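PDB 1XP4: D-alanyl-D-alanine carboxypeptidase from Streptococcus pneumoniae R6, which probably acts as a serine-type carboxypeptidase that removes the C-terminal D-alanine from cell wall precursor peptides during peptidoglycan synthesis. Local coordinates for residues His16-Glu21 with Ser169-Ala174; Ala22-Ile27 with Gln359-Thr364; Asp122-Met127 with Ala139-Thr144; Leu147-Leu152 with Lys162-Lys167; Gly343-His348 with Ser368-Ala373. All coordinates share one frame; numbering follows the deposited sequence.

Interactions 1, 2 and 3 are buried, and 4 and 5 only partly so. Interactions 1 and 3 are largely apolar: the first packs helix 170-183 on the five-stranded sheet of the peptidase domain, the second packs helix 120-133 on the coil that follows it. Interaction 2 shares that sheet with interaction 1, since strands 17-21 and 26-31 are neighbours, but relies on backbone hydrogen bonds and a tyrosine ring to hold a loop of the C-terminal region. Interactions 3 and 4 touch along the coil between helix 120-133 and strand 167-168; interaction 4 is mostly polar. Interaction 5 lies apart, its centre about 49 Å from that of interaction 4, and is strand pairing.

Interaction 1: His16-Glu21 with Ser169-Ala174; sequences HAIAVE and SAYDVA
Helix 170-183 lies against strand 17-21 of the five-stranded antiparallel sheet in the peptidase domain, which belongs to the same clan as the beta-lactamases. Strand and helix segments run at 31° to each other, with axes 7.7 Å apart, a separation that small residues on the helix permit. The tight part centres on Ile18. Its CG2 branch drops onto the first turn of the helix, 3.8 Å from Ala170 CB and 3.9 Å from Ala174 CB, so that one methyl bridges two alanines a helical turn apart. The other branch has CG1 anti to the backbone N (chi1 -169°), which sends CD1 to the flank of the helix, where it meets Tyr171 CD1 obliquely at 4.0 Å.

Packing loosens in two directions. Toward the end of the strand, Val20 touches the helix segment through CG2 alone, 4.3 Å from Ala174 CB. Farther out on the flank where Ile18 meets its inner part, the ring of the partly exposed Tyr171 extends off the helix to the C-terminal region, and its hydroxyl makes a weak hydrogen bond to Tyr361 O. Val173 turns to neighbouring strand 244-253 and touches Val249.

The helix start is fixed by a capping box. Asp172 N donates to Ser169 OG at 2.9 Å, and in return Ser169 N reaches the anti lone pair of Asp172 OD2 at 3.2 Å.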
# COMPACT_ATOMS: atom_id res chain seq x y z
N HIS A 16 15.54 7.59 4.81
CA HIS A 16 14.38 7.08 5.54
C HIS A 16 13.81 5.87 4.85
O HIS A 16 13.73 5.83 3.63
CB HIS A 16 13.29 8.14 5.61
CG HIS A 16 13.78 9.46 6.11
ND1 HIS A 16 13.94 9.73 7.45
CD2 HIS A 16 14.18 10.57 5.44
CE1 HIS A 16 14.42 10.95 7.59
NE2 HIS A 16 14.57 11.48 6.39
N ALA A 17 13.37 4.89 5.63
CA ALA A 17 12.79 3.70 5.04
C ALA A 17 12.11 2.81 6.06
O ALA A 17 12.41 2.87 7.25
CB ALA A 17 13.87 2.91 4.30
N ILE A 18 11.17 2.00 5.58
CA ILE A 18 10.46 1.05 6.42
C ILE A 18 9.93 -0.05 5.52
O ILE A 18 9.56 0.21 4.37
CB ILE A 18 9.27 1.69 7.17
CG1 ILE A 18 8.74 0.72 8.23
CG2 ILE A 18 8.15 2.03 6.18
CD1 ILE A 18 7.68 1.31 9.14
N ALA A 19 9.89 -1.26 6.04
CA ALA A 19 9.39 -2.40 5.29
C ALA A 19 8.37 -3.13 6.14
O ALA A 19 8.60 -3.34 7.34
CB ALA A 19 10.55 -3.32 4.94
N VAL A 20 7.25 -3.53 5.55
CA VAL A 20 6.24 -4.25 6.32
C VAL A 20 5.62 -5.41 5.54
O VAL A 20 5.57 -5.38 4.31
CB VAL A 20 5.08 -3.33 6.78
CG1 VAL A 20 5.62 -2.28 7.71
CG2 VAL A 20 4.40 -2.69 5.58
N GLU A 21 5.18 -6.42 6.27
CA GLU A 21 4.53 -7.56 5.63
C GLU A 21 3.12 -7.05 5.40
O GLU A 21 2.41 -6.75 6.34
CB GLU A 21 4.54 -8.77 6.56
CG GLU A 21 4.05 -10.05 5.93
CD GLU A 21 2.54 -10.14 5.91
OE1 GLU A 21 1.92 -9.96 6.98
OE2 GLU A 21 1.98 -10.39 4.82
N SER A 169 5.58 10.45 6.62
CA SER A 169 6.70 9.65 7.11
C SER A 169 6.68 8.31 6.36
O SER A 169 5.66 7.95 5.78
CB SER A 169 6.59 9.43 8.62
OG SER A 169 5.54 8.53 8.94
N ALA A 170 7.80 7.59 6.36
CA ALA A 170 7.83 6.30 5.67
C ALA A 170 6.77 5.41 6.31
O ALA A 170 6.10 4.63 5.63
CB ALA A 170 9.22 5.68 5.79
N TYR A 171 6.63 5.55 7.63
CA TYR A 171 5.64 4.80 8.40
C TYR A 171 4.26 5.12 7.83
O TYR A 171 3.48 4.22 7.50
CB TYR A 171 5.69 5.24 9.86
CG TYR A 171 4.73 4.54 10.80
CD1 TYR A 171 5.08 3.34 11.42
CD2 TYR A 171 3.49 5.11 11.11
CE1 TYR A 171 4.23 2.72 12.33
CE2 TYR A 171 2.63 4.49 12.02
CZ TYR A 171 3.01 3.30 12.62
OH TYR A 171 2.18 2.70 13.54
N ASP A 172 3.97 6.42 7.71
CA ASP A 172 2.70 6.87 7.16
C ASP A 172 2.49 6.29 5.77
O ASP A 172 1.41 5.79 5.46
CB ASP A 172 2.67 8.40 7.09
CG ASP A 172 2.58 9.04 8.45
OD1 ASP A 172 1.91 8.47 9.33
OD2 ASP A 172 3.17 10.13 8.64
N VAL A 173 3.52 6.37 4.92
CA VAL A 173 3.42 5.85 3.56
C VAL A 173 3.08 4.36 3.57
O VAL A 173 2.23 3.92 2.80
CB VAL A 173 4.73 6.06 2.79
CG1 VAL A 173 4.59 5.52 1.39
CG2 VAL A 173 5.05 7.54 2.73
N ALA A 174 3.74 3.61 4.45
CA ALA A 174 3.49 2.18 4.56
C ALA A 174 2.00 1.95 4.79
O ALA A 174 1.37 1.12 4.13
CB ALA A 174 4.28 1.60 5.73

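Interaction 2: Ala22-Ile27 with Gln359-Thr364; sequences ANTGKI and QGYITT
With CG anti to its carbonyl carbon (chi1 -70°), Tyr361 swings its ring back beside the chain at Thr24-Lys26, while Lys26 sets CG anti to the backbone N (chi1 176°) and runs obliquely across the same ring. Lys26 CA sits over one face, 3.9 Å from the centroid of the Tyr361 ring, a CH-pi contact, and Lys26 CB lies 3.4 Å from Tyr361 CE2. Thr24 O approaches the ring at its edge, in plane. The backbones beneath are joined by two nearly straight bonds, both in the carbonyl plane: Ile362 N to Gly25 O at 2.9 Å and Ile27 N to Gly360 O at 2.6 Å. A water gives its protons to Gly360 O and Ile27 O and accepts from Lys26 NZ at 2.9 Å. Beyond the pair, Asp353 fixes both polar tips, by a salt bridge to Lys26 NZ and a hydrogen bond from Tyr361 OH. On the inner side Ile27 CG1 meets Ile362 CG2 at 4.0 Å, next to Val20 and Ile18 of the adjoining strand. Lys26 and Tyr361 thus form a single beta bridge through which a loop of the C-terminal region docks on edge strand 26-31 of the peptidase sheet, an interface between the two parts of this penicillin-binding protein.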
# COMPACT_ATOMS: atom_id res chain seq x y z
N ALA A 22 2.75 -6.92 4.13
CA ALA A 22 1.44 -6.38 3.76
C ALA A 22 0.26 -6.80 4.61
O ALA A 22 -0.40 -5.96 5.23
CB ALA A 22 1.15 -6.69 2.30
N ASN A 23 -0.01 -8.10 4.65
CA ASN A 23 -1.16 -8.58 5.37
C ASN A 23 -1.29 -8.19 6.84
O ASN A 23 -2.35 -7.69 7.25
CB ASN A 23 -1.27 -10.09 5.23
CG ASN A 23 -2.65 -10.58 5.58
OD1 ASN A 23 -3.63 -9.87 5.37
ND2 ASN A 23 -2.74 -11.81 6.08
N THR A 24 -0.25 -8.40 7.64
CA THR A 24 -0.36 -8.06 9.06
C THR A 24 0.15 -6.68 9.42
O THR A 24 -0.09 -6.19 10.53
CB THR A 24 0.37 -9.09 9.93
OG1 THR A 24 1.78 -9.01 9.70
CG2 THR A 24 -0.12 -10.49 9.62
N GLY A 25 0.85 -6.03 8.50
CA GLY A 25 1.38 -4.71 8.77
C GLY A 25 2.53 -4.75 9.76
O GLY A 25 2.90 -3.72 10.34
N LYS A 26 3.09 -5.94 9.95
CA LYS A 26 4.20 -6.11 10.87
C LYS A 26 5.44 -5.44 10.29
O LYS A 26 5.74 -5.57 9.10
CB LYS A 26 4.48 -7.59 11.10
CG LYS A 26 5.69 -7.81 11.98
CD LYS A 26 6.08 -9.28 12.06
CE LYS A 26 7.42 -9.44 12.80
NZ LYS A 26 7.38 -8.94 14.22
N ILE A 27 6.16 -4.72 11.14
CA ILE A 27 7.36 -4.03 10.70
C ILE A 27 8.58 -4.95 10.67
O ILE A 27 8.92 -5.59 11.66
CB ILE A 27 7.64 -2.81 11.61
CG1 ILE A 27 6.46 -1.83 11.51
CG2 ILE A 27 8.96 -2.16 11.23
CD1 ILE A 27 6.50 -0.69 12.50
N GLN A 359 8.04 0.12 15.96
CA GLN A 359 6.81 0.21 16.75
C GLN A 359 6.07 -1.12 16.64
O GLN A 359 4.94 -1.26 17.09
CB GLN A 359 5.93 1.35 16.23
CG GLN A 359 6.70 2.63 15.98
CD GLN A 359 5.81 3.83 15.79
OE1 GLN A 359 5.22 4.33 16.75
NE2 GLN A 359 5.69 4.29 14.55
N GLY A 360 6.74 -2.10 16.03
CA GLY A 360 6.18 -3.43 15.86
C GLY A 360 5.28 -3.58 14.65
O GLY A 360 5.62 -4.27 13.69
N TYR A 361 4.13 -2.91 14.70
CA TYR A 361 3.15 -2.97 13.63
C TYR A 361 2.67 -1.57 13.23
O TYR A 361 2.65 -0.66 14.06
CB TYR A 361 1.94 -3.80 14.08
CG TYR A 361 2.22 -5.28 14.20
CD1 TYR A 361 3.04 -5.78 15.22
CD2 TYR A 361 1.70 -6.18 13.28
CE1 TYR A 361 3.33 -7.14 15.31
CE2 TYR A 361 1.98 -7.54 13.35
CZ TYR A 361 2.80 -8.01 14.36
OH TYR A 361 3.10 -9.35 14.41
N ILE A 362 2.28 -1.41 11.97
CA ILE A 362 1.77 -0.13 11.49
C ILE A 362 0.25 -0.07 11.70
O ILE A 362 -0.44 0.78 11.15
CB ILE A 362 2.06 0.10 9.98
CG1 ILE A 362 1.44 -1.03 9.15
CG2 ILE A 362 3.55 0.20 9.75
CD1 ILE A 362 1.35 -0.71 7.67
N THR A 363 -0.25 -1.01 12.49
CA THR A 363 -1.67 -1.09 12.80
C THR A 363 -1.79 -1.45 14.28
O THR A 363 -0.94 -2.15 14.82
CB THR A 363 -2.36 -2.18 11.93
OG1 THR A 363 -3.74 -2.29 12.29
CG2 THR A 363 -1.69 -3.52 12.10
N THR A 364 -2.83 -0.97 14.96
CA THR A 364 -2.99 -1.26 16.37
C THR A 364 -3.42 -2.70 16.58
O THR A 364 -3.50 -3.18 17.71
CB THR A 364 -4.05 -0.39 17.03
OG1 THR A 364 -5.34 -0.93 16.76
CG2 THR A 364 -3.98 1.02 16.47
O HOH W 1 7.72 -6.08 13.95

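Interaction 3: Asp122-Met127 with Ala139-Thr144; sequences DFVDMM and ATVVNT
Asn143 ND2 is gripped by two acceptors, Asn149 OD1 and, weakly, Leu147 O, while the OD1 of the same amide accepts from Gly146 N. These bonds hold the side chain turned from helix 120-133, which meets instead the backbone of 141-143 and the methyls Val141 CG1 and Thr144 CG2. Val124 is wedged into the bend of the coil: CG1, anti to its backbone N (chi1 171°), lies 3.9 Å from Val141 CG1, whereas CG2 faces the backbone at 3.5 Å from Val142 O and 3.8 Å from Asn143 CA. One turn on, the selenomethionine Met127 bends at its last torsion (chi3 -55°) and reaches across the coil. Its CE touches Val141 CG1 at 3.4 Å, and its SE passes at about a right angle to the Thr144 side chain, 3.7 Å from Thr144 CG2.

Thr144 closes the far end. Its CG2 is anti to the carbonyl carbon and comes 3.3 Å from Phe123 CD2, the threonine crossing the phenylalanine at about a right angle. This puts Thr144 OG1 on the other branch, where it bonds to Glu120, and Thr144 O accepts from Thr47 OG1. Phe123 and Met127 also reach helix 44-57, and the Thr144 side chain lies about 7 Å from that of Lys44, the predicted proton acceptor. The contact thus packs helix 120-133 close to what is probably an active site of the SxxK type.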
# COMPACT_ATOMS: atom_id res chain seq x y z
N ASP A 122 -10.70 20.93 -2.99
CA ASP A 122 -11.66 20.09 -2.30
C ASP A 122 -11.09 18.69 -2.21
O ASP A 122 -11.18 18.04 -1.16
CB ASP A 122 -13.00 20.06 -3.04
CG ASP A 122 -13.68 21.42 -3.06
OD1 ASP A 122 -13.80 22.05 -1.99
OD2 ASP A 122 -14.11 21.87 -4.15
N PHE A 123 -10.47 18.23 -3.29
CA PHE A 123 -9.88 16.89 -3.29
C PHE A 123 -8.83 16.78 -2.17
O PHE A 123 -8.77 15.77 -1.47
CB PHE A 123 -9.24 16.56 -4.64
CG PHE A 123 -8.98 15.10 -4.83
CD1 PHE A 123 -10.00 14.25 -5.23
CD2 PHE A 123 -7.73 14.56 -4.56
CE1 PHE A 123 -9.78 12.88 -5.36
CE2 PHE A 123 -7.50 13.19 -4.68
CZ PHE A 123 -8.53 12.35 -5.09
N VAL A 124 -8.01 17.82 -2.00
CA VAL A 124 -7.00 17.81 -0.95
C VAL A 124 -7.65 17.67 0.43
O VAL A 124 -7.15 16.94 1.30
CB VAL A 124 -6.12 19.08 -0.97
CG1 VAL A 124 -5.23 19.12 0.27
CG2 VAL A 124 -5.25 19.11 -2.24
N ASP A 125 -8.76 18.37 0.64
CA ASP A 125 -9.43 18.28 1.92
C ASP A 125 -9.89 16.84 2.10
O ASP A 125 -9.93 16.32 3.22
CB ASP A 125 -10.63 19.23 1.97
CG ASP A 125 -10.20 20.70 1.96
OD1 ASP A 125 -9.16 21.03 2.56
OD2 ASP A 125 -10.93 21.52 1.37
N MSE A 126 -10.23 16.19 1.00
CA MSE A 126 -10.66 14.81 1.06
C MSE A 126 -9.48 13.93 1.46
O MSE A 126 -9.63 13.03 2.29
CB MSE A 126 -11.22 14.34 -0.29
CG MSE A 126 -12.66 14.77 -0.55
SE MSE A 126 -13.35 14.22 -2.27
CE MSE A 126 -13.11 12.32 -2.10
N MSE A 127 -8.31 14.18 0.89
CA MSE A 127 -7.17 13.36 1.26
C MSE A 127 -6.68 13.67 2.67
O MSE A 127 -6.08 12.82 3.33
CB MSE A 127 -6.04 13.45 0.20
CG MSE A 127 -5.89 14.76 -0.55
SE MSE A 127 -4.87 14.62 -2.23
CE MSE A 127 -3.23 13.82 -1.57
N ALA A 139 0.63 14.28 8.70
CA ALA A 139 0.81 14.58 7.29
C ALA A 139 0.57 16.04 6.91
O ALA A 139 -0.11 16.79 7.61
CB ALA A 139 -0.09 13.68 6.46
N THR A 140 1.16 16.43 5.78
CA THR A 140 1.02 17.77 5.23
C THR A 140 0.68 17.60 3.76
O THR A 140 1.55 17.24 2.96
CB THR A 140 2.33 18.56 5.31
OG1 THR A 140 2.67 18.77 6.68
CG2 THR A 140 2.18 19.90 4.59
N VAL A 141 -0.57 17.86 3.40
CA VAL A 141 -1.00 17.72 2.02
C VAL A 141 -1.54 19.02 1.46
O VAL A 141 -2.51 19.57 1.97
CB VAL A 141 -2.10 16.63 1.88
CG1 VAL A 141 -2.44 16.42 0.39
CG2 VAL A 141 -1.63 15.32 2.51
N VAL A 142 -0.90 19.50 0.40
CA VAL A 142 -1.32 20.73 -0.24
C VAL A 142 -1.77 20.49 -1.68
O VAL A 142 -2.50 21.31 -2.25
CB VAL A 142 -0.19 21.78 -0.20
CG1 VAL A 142 0.06 22.18 1.24
CG2 VAL A 142 1.09 21.22 -0.84
N ASN A 143 -1.33 19.38 -2.28
CA ASN A 143 -1.74 19.05 -3.64
C ASN A 143 -1.89 17.56 -3.86
O ASN A 143 -1.49 16.75 -3.02
CB ASN A 143 -0.79 19.65 -4.70
CG ASN A 143 0.67 19.39 -4.40
OD1 ASN A 143 1.12 18.25 -4.36
ND2 ASN A 143 1.43 20.46 -4.22
N THR A 144 -2.47 17.20 -5.00
CA THR A 144 -2.73 15.81 -5.33
C THR A 144 -1.64 15.15 -6.14
O THR A 144 -1.72 13.95 -6.40
CB THR A 144 -4.00 15.69 -6.15
OG1 THR A 144 -3.80 16.29 -7.43
CG2 THR A 144 -5.14 16.38 -5.45

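Interaction 4: Leu147-Leu152 with Lys162-Lys167; sequences LNNETL and KDEENK
Asn148 carries the first shell. With CG anti to the backbone N (chi1 -178°), its amide reaches over to residues 162-167, which run roughly antiparallel, and there ND2 donates twice. The bond to Asp163 O is 2.7 Å long but bent, with the nitrogen well above the carbonyl plane. The other, to Glu165 OE2 at 3.2 Å, is straighter, lies in the amide plane and uses the anti lone pair of the carboxylate, whose own plane stands almost perpendicular to the amide (88°). Alongside, the backbone adds a third bond: Asn149 N points nearly along the C=O axis of Glu164 at 3.2 Å. Asn149 CB packs on Lys162 O.

A second shell sets the orientation of the amide. Asn148 OD1 accepts from Glu150 N, 3.0 Å away and on a lone pair, closing an Asx turn that fixes which end of the group faces that segment. Asn149 ND2 donates to Lys161 O just before it. Glu165 OE2 has a further weak hydrogen bond from Thr228 OG1, and Asn166 ND2 donates to Thr43 OG1 close to the predicted catalytic serine and lysine. The pairing closes the irregular excursion between Leu147 and Lys167, consistent with an omega-like loop beside the active site.

On the solvent side, Glu150 and Asp163 lie side by side, with Glu150 OE2 3.9 Å from Asp163 OD2. Two carboxylates this close would repel, so one may bind a proton more readily than usual, although nearby solvent would soften the effect.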
# COMPACT_ATOMS: atom_id res chain seq x y z
N LEU A 147 4.13 17.40 -6.64
CA LEU A 147 5.03 18.43 -7.15
C LEU A 147 5.21 19.49 -6.07
O LEU A 147 4.51 19.49 -5.04
CB LEU A 147 4.41 19.12 -8.37
CG LEU A 147 4.00 18.38 -9.63
CD1 LEU A 147 2.86 19.14 -10.29
CD2 LEU A 147 5.18 18.25 -10.56
N ASN A 148 6.14 20.41 -6.30
CA ASN A 148 6.36 21.50 -5.38
C ASN A 148 5.43 22.60 -5.88
O ASN A 148 5.16 22.68 -7.08
CB ASN A 148 7.82 21.93 -5.45
CG ASN A 148 8.15 23.03 -4.48
OD1 ASN A 148 7.93 24.21 -4.76
ND2 ASN A 148 8.66 22.66 -3.31
N ASN A 149 4.92 23.43 -4.98
CA ASN A 149 4.01 24.49 -5.39
C ASN A 149 4.61 25.49 -6.40
O ASN A 149 3.89 26.03 -7.24
CB ASN A 149 3.49 25.24 -4.17
CG ASN A 149 2.41 24.48 -3.43
OD1 ASN A 149 1.74 23.62 -4.00
ND2 ASN A 149 2.23 24.80 -2.16
N GLU A 150 5.91 25.73 -6.32
CA GLU A 150 6.54 26.67 -7.24
C GLU A 150 6.30 26.22 -8.67
O GLU A 150 6.43 27.02 -9.60
CB GLU A 150 8.05 26.75 -7.00
CG GLU A 150 8.46 27.11 -5.57
CD GLU A 150 9.96 27.32 -5.42
OE1 GLU A 150 10.72 26.74 -6.23
OE2 GLU A 150 10.38 28.05 -4.49
N THR A 151 5.95 24.95 -8.85
CA THR A 151 5.69 24.40 -10.17
C THR A 151 4.24 24.66 -10.56
O THR A 151 3.89 24.65 -11.73
CB THR A 151 5.90 22.86 -10.21
OG1 THR A 151 7.24 22.55 -9.81
CG2 THR A 151 5.66 22.33 -11.62
N LEU A 152 3.41 24.91 -9.55
CA LEU A 152 2.00 25.15 -9.78
C LEU A 152 1.65 26.63 -9.85
O LEU A 152 0.48 26.99 -9.94
CB LEU A 152 1.19 24.50 -8.67
CG LEU A 152 1.52 23.03 -8.40
CD1 LEU A 152 0.63 22.50 -7.29
CD2 LEU A 152 1.31 22.24 -9.68
N LYS A 162 4.36 28.99 -1.24
CA LYS A 162 4.76 28.82 -2.63
C LYS A 162 5.76 27.71 -2.93
O LYS A 162 5.83 27.24 -4.06
CB LYS A 162 5.27 30.14 -3.18
CG LYS A 162 4.18 31.19 -3.28
CD LYS A 162 4.67 32.47 -3.91
CE LYS A 162 3.53 33.45 -4.15
NZ LYS A 162 4.02 34.71 -4.77
N ASP A 163 6.54 27.28 -1.94
CA ASP A 163 7.47 26.19 -2.17
C ASP A 163 7.17 24.97 -1.30
O ASP A 163 8.03 24.11 -1.11
CB ASP A 163 8.92 26.65 -1.96
CG ASP A 163 9.14 27.34 -0.64
OD1 ASP A 163 8.45 27.00 0.34
OD2 ASP A 163 10.01 28.22 -0.58
N GLU A 164 5.94 24.90 -0.80
CA GLU A 164 5.50 23.78 0.04
C GLU A 164 5.46 22.49 -0.75
O GLU A 164 5.24 22.49 -1.96
CB GLU A 164 4.10 24.01 0.60
CG GLU A 164 4.02 24.88 1.83
CD GLU A 164 3.02 24.33 2.82
OE1 GLU A 164 3.27 23.23 3.35
OE2 GLU A 164 1.98 24.98 3.06
N GLU A 165 5.65 21.38 -0.05
CA GLU A 165 5.59 20.06 -0.65
C GLU A 165 4.83 19.14 0.29
O GLU A 165 4.84 19.35 1.50
CB GLU A 165 7.00 19.51 -0.89
CG GLU A 165 7.70 20.13 -2.07
CD GLU A 165 8.80 19.24 -2.63
OE1 GLU A 165 8.57 18.02 -2.71
OE2 GLU A 165 9.88 19.77 -2.99
N ASN A 166 4.16 18.12 -0.24
CA ASN A 166 3.43 17.21 0.63
C ASN A 166 4.45 16.50 1.50
O ASN A 166 5.57 16.25 1.05
CB ASN A 166 2.64 16.17 -0.17
CG ASN A 166 1.60 16.79 -1.07
OD1 ASN A 166 1.11 17.89 -0.82
ND2 ASN A 166 1.25 16.07 -2.13
N LYS A 167 4.07 16.16 2.73
CA LYS A 167 4.98 15.46 3.63
C LYS A 167 4.32 14.29 4.38
O LYS A 167 3.25 14.45 4.96
CB LYS A 167 5.56 16.44 4.65
CG LYS A 167 6.26 17.62 4.03
CD LYS A 167 7.71 17.70 4.48
CE LYS A 167 7.84 17.95 5.97
NZ LYS A 167 7.89 19.40 6.31

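Interaction 5: Gly343-His348 with Ser368-Ala373; sequences GTVVGH and SFEMVA
Backbone hydrogen bonds carry most of this contact, in which edge strand 345-350 runs antiparallel to strand 368-373. Val346 N donates to Met371 O at 2.9 Å, and Met371 N returns the link to Gly347 O at the same length, although it approaches from above that carbonyl plane. Gly347 N also turns to Met371 O, more weakly at 3.3 Å, so a single carbonyl oxygen is shared by two successive N-H groups. Beyond the bulge the two segments stay joined by Ala373 N to Thr344 O (3.0 Å) and by a more bent bond from Gly343 N to Ala373 O.

Among the side chains, polar contact is concentrated on one face of the sheet. His348 and Glu370, a non-hydrogen-bonded pair, lie side by side and point the same way, with ring and carboxylate planes 39° apart. His348 NE2 is 3.5 Å from Glu370 OE2, a weak hydrogen bond, and the carboxylate also brushes both methyls of Val345.

Apolar packing is buried: Val346 CG2, anti to its carbonyl carbon, touches Ala373 CB at 3.3 Å, near Ala295 and Val305. Met371, paired with Gly347, bends away to touch Leu349.

Val346 and Gly347 together facing Met371 make a classic beta bulge, here in the small antiparallel sheet of the C-terminal domain found in penicillin-binding proteins of the PBP5 type.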
# COMPACT_ATOMS: atom_id res chain seq x y z
N GLY A 343 -18.53 -24.22 9.07
CA GLY A 343 -17.87 -23.19 8.28
C GLY A 343 -17.95 -21.82 8.93
O GLY A 343 -17.08 -20.97 8.71
N THR A 344 -18.98 -21.61 9.73
CA THR A 344 -19.16 -20.34 10.41
C THR A 344 -17.96 -20.08 11.32
O THR A 344 -17.40 -21.01 11.91
CB THR A 344 -20.48 -20.34 11.24
OG1 THR A 344 -20.36 -21.26 12.33
CG2 THR A 344 -21.66 -20.76 10.36
N VAL A 345 -17.56 -18.82 11.41
CA VAL A 345 -16.44 -18.42 12.24
C VAL A 345 -16.80 -18.69 13.70
O VAL A 345 -17.88 -18.32 14.15
CB VAL A 345 -16.14 -16.92 12.05
CG1 VAL A 345 -14.87 -16.54 12.79
CG2 VAL A 345 -16.02 -16.61 10.58
N VAL A 346 -15.90 -19.33 14.44
CA VAL A 346 -16.20 -19.64 15.83
C VAL A 346 -15.15 -19.17 16.83
O VAL A 346 -15.34 -19.26 18.05
CB VAL A 346 -16.43 -21.15 16.00
CG1 VAL A 346 -17.03 -21.44 17.36
CG2 VAL A 346 -17.37 -21.65 14.92
N GLY A 347 -14.04 -18.66 16.33
CA GLY A 347 -12.99 -18.19 17.21
C GLY A 347 -11.85 -17.60 16.40
O GLY A 347 -11.94 -17.52 15.18
N HIS A 348 -10.79 -17.20 17.08
CA HIS A 348 -9.64 -16.62 16.41
C HIS A 348 -8.31 -17.06 17.00
O HIS A 348 -8.18 -17.22 18.21
CB HIS A 348 -9.73 -15.09 16.44
CG HIS A 348 -10.78 -14.53 15.54
ND1 HIS A 348 -12.12 -14.46 15.89
CD2 HIS A 348 -10.70 -14.06 14.27
CE1 HIS A 348 -12.81 -13.96 14.88
NE2 HIS A 348 -11.98 -13.71 13.88
N SER A 368 -4.65 -12.02 13.90
CA SER A 368 -5.59 -12.99 14.43
C SER A 368 -6.21 -13.63 13.19
O SER A 368 -6.65 -12.93 12.28
CB SER A 368 -6.67 -12.32 15.29
OG SER A 368 -7.67 -11.71 14.49
N PHE A 369 -6.23 -14.95 13.16
CA PHE A 369 -6.78 -15.68 12.03
C PHE A 369 -8.05 -16.41 12.46
O PHE A 369 -8.08 -17.05 13.51
CB PHE A 369 -5.72 -16.64 11.51
CG PHE A 369 -4.35 -16.04 11.43
CD1 PHE A 369 -3.51 -16.05 12.54
CD2 PHE A 369 -3.90 -15.43 10.26
CE1 PHE A 369 -2.25 -15.45 12.49
CE2 PHE A 369 -2.64 -14.83 10.20
CZ PHE A 369 -1.81 -14.84 11.31
N GLU A 370 -9.09 -16.31 11.64
CA GLU A 370 -10.36 -16.95 11.95
C GLU A 370 -10.32 -18.47 11.93
O GLU A 370 -9.72 -19.09 11.05
CB GLU A 370 -11.45 -16.44 11.01
CG GLU A 370 -11.67 -14.95 11.12
CD GLU A 370 -12.85 -14.45 10.31
OE1 GLU A 370 -12.90 -14.73 9.08
OE2 GLU A 370 -13.74 -13.79 10.90
N MSE A 371 -10.97 -19.06 12.93
CA MSE A 371 -11.05 -20.50 13.07
C MSE A 371 -12.52 -20.87 12.92
O MSE A 371 -13.38 -20.42 13.67
CB MSE A 371 -10.50 -20.94 14.42
CG MSE A 371 -9.00 -20.72 14.55
SE MSE A 371 -7.95 -21.91 13.44
CE MSE A 371 -7.98 -23.45 14.59
N VAL A 372 -12.76 -21.71 11.93
CA VAL A 372 -14.09 -22.15 11.56
C VAL A 372 -14.60 -23.42 12.22
O VAL A 372 -13.83 -24.27 12.67
CB VAL A 372 -14.12 -22.30 10.03
CG1 VAL A 372 -15.26 -23.16 9.59
CG2 VAL A 372 -14.20 -20.92 9.39
N ALA A 373 -15.93 -23.54 12.29
CA ALA A 373 -16.58 -24.72 12.85
C ALA A 373 -16.58 -25.80 11.77
O ALA A 373 -17.02 -25.54 10.65
CB ALA A 373 -18.01 -24.38 13.23